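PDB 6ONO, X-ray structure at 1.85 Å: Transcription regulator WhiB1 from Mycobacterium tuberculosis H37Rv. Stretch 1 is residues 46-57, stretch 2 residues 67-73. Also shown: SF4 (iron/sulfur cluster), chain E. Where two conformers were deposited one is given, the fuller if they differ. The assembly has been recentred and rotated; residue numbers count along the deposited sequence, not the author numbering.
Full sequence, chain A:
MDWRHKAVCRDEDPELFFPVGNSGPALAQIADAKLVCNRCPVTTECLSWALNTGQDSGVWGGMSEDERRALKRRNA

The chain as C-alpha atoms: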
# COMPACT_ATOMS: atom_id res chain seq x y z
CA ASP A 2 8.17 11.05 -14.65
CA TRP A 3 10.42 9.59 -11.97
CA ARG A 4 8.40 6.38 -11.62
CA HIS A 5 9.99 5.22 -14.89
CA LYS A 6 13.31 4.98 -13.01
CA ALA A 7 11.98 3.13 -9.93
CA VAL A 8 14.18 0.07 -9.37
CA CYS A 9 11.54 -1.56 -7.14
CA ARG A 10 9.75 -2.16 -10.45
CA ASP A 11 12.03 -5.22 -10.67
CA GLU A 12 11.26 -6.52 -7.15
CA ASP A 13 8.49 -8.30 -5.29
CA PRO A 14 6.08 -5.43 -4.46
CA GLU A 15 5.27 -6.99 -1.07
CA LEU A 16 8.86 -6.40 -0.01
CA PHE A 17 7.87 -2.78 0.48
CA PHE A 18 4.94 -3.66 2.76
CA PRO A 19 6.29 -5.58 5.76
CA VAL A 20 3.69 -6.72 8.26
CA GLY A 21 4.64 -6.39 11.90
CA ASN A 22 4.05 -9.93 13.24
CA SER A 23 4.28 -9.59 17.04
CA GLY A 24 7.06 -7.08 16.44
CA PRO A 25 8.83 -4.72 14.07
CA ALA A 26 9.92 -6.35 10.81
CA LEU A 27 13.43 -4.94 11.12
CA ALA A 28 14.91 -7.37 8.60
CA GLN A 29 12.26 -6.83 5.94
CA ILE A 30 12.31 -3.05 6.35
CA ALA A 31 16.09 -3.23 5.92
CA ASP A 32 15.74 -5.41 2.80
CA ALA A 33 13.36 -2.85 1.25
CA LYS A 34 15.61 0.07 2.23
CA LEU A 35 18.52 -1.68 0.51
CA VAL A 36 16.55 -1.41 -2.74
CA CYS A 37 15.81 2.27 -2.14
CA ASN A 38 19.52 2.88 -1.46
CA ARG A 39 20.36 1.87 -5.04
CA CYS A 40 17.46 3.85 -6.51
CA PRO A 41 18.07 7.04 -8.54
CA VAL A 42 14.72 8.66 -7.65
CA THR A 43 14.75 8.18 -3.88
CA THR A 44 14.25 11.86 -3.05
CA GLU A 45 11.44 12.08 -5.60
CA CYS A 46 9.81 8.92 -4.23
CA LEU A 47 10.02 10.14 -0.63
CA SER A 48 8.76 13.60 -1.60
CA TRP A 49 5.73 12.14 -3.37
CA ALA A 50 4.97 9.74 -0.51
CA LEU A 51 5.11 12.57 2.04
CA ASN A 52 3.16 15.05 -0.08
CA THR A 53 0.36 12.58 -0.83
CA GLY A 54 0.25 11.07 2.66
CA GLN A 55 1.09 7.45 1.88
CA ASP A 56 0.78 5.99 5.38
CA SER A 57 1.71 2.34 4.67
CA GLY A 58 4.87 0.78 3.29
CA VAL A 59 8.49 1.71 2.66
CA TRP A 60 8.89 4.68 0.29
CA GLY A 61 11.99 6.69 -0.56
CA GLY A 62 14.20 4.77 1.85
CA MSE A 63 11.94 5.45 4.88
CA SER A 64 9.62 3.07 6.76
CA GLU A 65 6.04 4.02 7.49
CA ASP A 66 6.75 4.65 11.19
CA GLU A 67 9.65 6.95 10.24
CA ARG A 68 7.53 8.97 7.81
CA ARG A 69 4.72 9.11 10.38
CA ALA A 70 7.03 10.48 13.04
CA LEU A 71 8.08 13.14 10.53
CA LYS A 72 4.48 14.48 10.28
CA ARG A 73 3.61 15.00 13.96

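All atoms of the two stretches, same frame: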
# COMPACT_ATOMS: atom_id res chain seq x y z
N CYS A 46 10.74 9.87 -4.83
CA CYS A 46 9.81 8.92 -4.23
C CYS A 46 9.38 9.37 -2.84
O CYS A 46 8.19 9.40 -2.52
CB CYS A 46 10.43 7.53 -4.18
SG CYS A 46 9.32 6.26 -3.55
N LEU A 47 10.35 9.70 -1.98
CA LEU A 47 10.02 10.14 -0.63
C LEU A 47 9.16 11.39 -0.66
O LEU A 47 8.18 11.50 0.08
CB LEU A 47 11.30 10.41 0.18
CG LEU A 47 11.02 10.96 1.59
CD1 LEU A 47 10.23 9.96 2.43
CD2 LEU A 47 12.31 11.34 2.28
N SER A 48 9.54 12.37 -1.49
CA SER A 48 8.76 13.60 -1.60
C SER A 48 7.31 13.30 -1.96
O SER A 48 6.38 13.82 -1.33
CB SER A 48 9.39 14.53 -2.63
OG SER A 48 10.80 14.60 -2.47
N TRP A 49 7.10 12.45 -2.97
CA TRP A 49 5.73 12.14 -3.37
C TRP A 49 4.97 11.41 -2.27
O TRP A 49 3.80 11.71 -2.00
CB TRP A 49 5.74 11.31 -4.65
CG TRP A 49 4.40 11.20 -5.27
CD1 TRP A 49 3.85 12.06 -6.18
CD2 TRP A 49 3.43 10.18 -5.04
NE1 TRP A 49 2.60 11.63 -6.53
CE2 TRP A 49 2.32 10.48 -5.85
CE3 TRP A 49 3.40 9.04 -4.23
CZ2 TRP A 49 1.18 9.67 -5.87
CZ3 TRP A 49 2.27 8.25 -4.26
CH2 TRP A 49 1.18 8.57 -5.07
N ALA A 50 5.63 10.46 -1.60
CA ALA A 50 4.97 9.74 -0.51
C ALA A 50 4.56 10.68 0.61
O ALA A 50 3.44 10.57 1.13
CB ALA A 50 5.89 8.64 0.04
N LEU A 51 5.44 11.61 0.99
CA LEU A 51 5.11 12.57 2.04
C LEU A 51 4.01 13.52 1.58
O LEU A 51 3.05 13.78 2.32
CB LEU A 51 6.35 13.36 2.46
CG LEU A 51 7.48 12.59 3.14
CD1 LEU A 51 8.65 13.51 3.38
CD2 LEU A 51 7.02 11.94 4.45
N ASN A 52 4.11 14.04 0.35
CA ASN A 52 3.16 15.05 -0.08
C ASN A 52 1.77 14.46 -0.28
O ASN A 52 0.77 15.16 -0.05
CB ASN A 52 3.63 15.75 -1.36
CG ASN A 52 4.77 16.73 -1.11
OD1 ASN A 52 4.90 17.29 -0.02
ND2 ASN A 52 5.59 16.96 -2.14
N THR A 53 1.68 13.19 -0.67
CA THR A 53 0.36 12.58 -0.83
C THR A 53 -0.10 11.82 0.40
O THR A 53 -1.25 11.38 0.43
CB THR A 53 0.36 11.64 -2.05
OG1 THR A 53 1.28 10.57 -1.82
CG2 THR A 53 0.77 12.38 -3.32
N GLY A 54 0.72 11.69 1.43
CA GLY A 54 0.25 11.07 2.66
C GLY A 54 0.13 9.57 2.59
O GLY A 54 -0.84 9.00 3.10
N GLN A 55 1.08 8.91 1.94
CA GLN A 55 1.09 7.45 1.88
C GLN A 55 1.49 6.91 3.25
O GLN A 55 2.65 7.00 3.66
CB GLN A 55 2.05 6.97 0.80
CG GLN A 55 1.73 7.52 -0.59
CD GLN A 55 0.31 7.22 -1.06
OE1 GLN A 55 -0.24 6.15 -0.79
NE2 GLN A 55 -0.28 8.15 -1.80
N ASP A 56 0.52 6.35 3.99
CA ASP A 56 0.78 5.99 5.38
C ASP A 56 1.43 4.62 5.52
O ASP A 56 2.20 4.41 6.45
CB ASP A 56 -0.51 6.04 6.18
CG ASP A 56 -0.89 7.44 6.59
OD1 ASP A 56 -0.11 8.38 6.28
OD2 ASP A 56 -1.95 7.61 7.22
N SER A 57 1.18 3.69 4.60
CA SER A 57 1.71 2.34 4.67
C SER A 57 2.91 2.15 3.75
O SER A 57 3.03 2.79 2.70
CB SER A 57 0.64 1.32 4.29
OG SER A 57 -0.50 1.47 5.10
N GLU A 67 8.75 5.81 10.37
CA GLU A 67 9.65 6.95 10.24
C GLU A 67 8.95 8.13 9.57
O GLU A 67 9.04 9.28 10.04
CB GLU A 67 10.90 6.53 9.46
CG GLU A 67 11.84 5.62 10.25
CD GLU A 67 12.94 4.97 9.40
OE1 GLU A 67 12.81 4.87 8.17
OE2 GLU A 67 13.97 4.58 9.99
N ARG A 68 8.25 7.88 8.46
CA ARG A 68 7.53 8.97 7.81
C ARG A 68 6.46 9.53 8.73
O ARG A 68 6.23 10.74 8.77
CB ARG A 68 6.93 8.51 6.48
CG ARG A 68 7.99 8.02 5.48
CD ARG A 68 7.45 7.98 4.05
NE ARG A 68 6.18 7.26 3.99
CZ ARG A 68 6.05 5.94 4.01
NH1 ARG A 68 7.13 5.19 4.09
NH2 ARG A 68 4.84 5.38 3.95
N ARG A 69 5.78 8.65 9.48
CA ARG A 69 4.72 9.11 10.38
C ARG A 69 5.28 10.00 11.48
O ARG A 69 4.69 11.03 11.82
CB ARG A 69 4.00 7.91 10.98
CG ARG A 69 2.91 8.28 11.94
CD ARG A 69 2.06 7.08 12.29
NE ARG A 69 1.48 6.44 11.11
CZ ARG A 69 1.82 5.23 10.68
NH1 ARG A 69 2.73 4.52 11.33
NH2 ARG A 69 1.24 4.72 9.60
N ALA A 70 6.43 9.63 12.03
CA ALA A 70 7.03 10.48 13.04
C ALA A 70 7.43 11.82 12.45
O ALA A 70 7.45 12.83 13.16
CB ALA A 70 8.24 9.79 13.68
N LEU A 71 7.73 11.86 11.15
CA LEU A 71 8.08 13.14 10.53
C LEU A 71 6.89 14.11 10.53
O LEU A 71 7.08 15.32 10.72
CB LEU A 71 8.59 12.90 9.11
CG LEU A 71 9.47 13.93 8.40
CD1 LEU A 71 10.57 14.54 9.30
CD2 LEU A 71 10.10 13.22 7.21
N LYS A 72 5.67 13.61 10.32
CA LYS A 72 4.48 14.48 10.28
C LYS A 72 3.70 14.38 11.59
O LYS A 72 2.66 13.73 11.68
CB LYS A 72 3.58 14.12 9.11
CG LYS A 72 4.23 14.08 7.76
CD LYS A 72 3.16 13.74 6.76
CE LYS A 72 3.58 14.00 5.35
NZ LYS A 72 2.40 13.84 4.45
N ARG A 73 4.20 15.06 12.62
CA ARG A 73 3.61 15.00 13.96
C ARG A 73 3.29 13.57 14.40
O ARG A 73 3.62 13.15 15.51
CB ARG A 73 2.33 15.86 14.00
CG ARG A 73 2.56 17.35 14.26
CD ARG A 73 1.25 18.13 14.13
NE ARG A 73 1.29 19.45 14.77
CZ ARG A 73 1.34 20.61 14.11
NH1 ARG A 73 1.37 21.76 14.78
NH2 ARG A 73 1.37 20.62 12.78
FE1 SF4 E . 10.97 2.16 -5.18
FE2 SF4 E . 12.44 2.78 -2.98
FE3 SF4 E . 10.80 4.67 -4.10
FE4 SF4 E . 13.05 3.88 -5.41
S1 SF4 E . 12.96 4.94 -3.42
S2 SF4 E . 10.99 4.15 -6.30
S3 SF4 E . 13.16 1.68 -4.81
S4 SF4 E . 10.14 2.71 -3.13
O HOH W 1 4.30 9.40 3.98

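The centre of this contact is the guanidinium group of R68. It reaches from the second helix to the loop that follows helix 46-53. Its strongest interaction is a hydrogen bond from R68 NH2 to Q55 O, 2.7 Å long and almost straight, with an N-H...O angle of 175°. The same nitrogen also gives a weak hydrogen bond to S57 O, at 3.4 Å from R68 NH2 and with an angle of 130°. Both carbonyl oxygens lie at the edge of the guanidinium, near its plane, where its N-H groups point. One arginine thus ties down two carbonyls of a segment that has left the helix.

Water 1 extends this link. R68 NE donates to the water oxygen at 2.8 Å. The water in turn donates to Q55 O at 2.9 Å and, weakly, to A50 O at 3.2 Å. Q55 O therefore receives R68 NH2 directly and meets R68 NE through the water. The water also joins the arginine to the last part of the helix.

R68 is well placed for this role. Its CA-to-CB bond points toward the first stretch, and chi3 near -50° (m) bends the chain. It is buried, and it has the largest area covered by the other stretch, 119 Å².

The turn after the helix has hydrogen bonds of its own. G54 leaves the helix with positive phi, a conformation that favours glycine. Q55 N still bonds to A50 O, at 3.0 Å. T53 OG1 donates to W49 O at 2.8 Å and accepts from Q55 NE2 at 2.9 Å. Q55 bonds to R68 through its backbone carbonyl; the end of its side chain leads away from the second stretch.

Two other polar approaches are not hydrogen bonds. R69 NH2 lies 3.3 Å from D56 O, but the angle is poor. K72 NZ is modelled 2.2 Å from L51 O, which is too short to be real, so no interaction should be read from that pair.

Apolar packing accompanies the polar contacts. The aliphatic part of R68 lies against leucines of the first helix: L47 CD1 is 3.8 Å from R68 CD, and L51 CD2 is 4.0 Å from R68 CB. A50 CB is 4.2 Å from R68 NE. The CA-to-CB bonds of both leucines point sideways, but the ends of their side chains come nearer to the second stretch. Farther along, L51 CD1 meets L71 CD2 at 4.1 Å, an apolar contact. L51 has 89 Å² covered, the most in the first stretch.

The helix axes come no closer than 11.1 Å, and their directions differ by 57°. The long side chain of R68 spans much of that gap, and the end of L51 also comes nearer to the second stretch. In all, 451 Å² is buried, summed over both sides. At the start of the first stretch, C46 SG binds FE3 of the iron-sulfur cluster at 2.2 Å, and C46 takes no part in this contact.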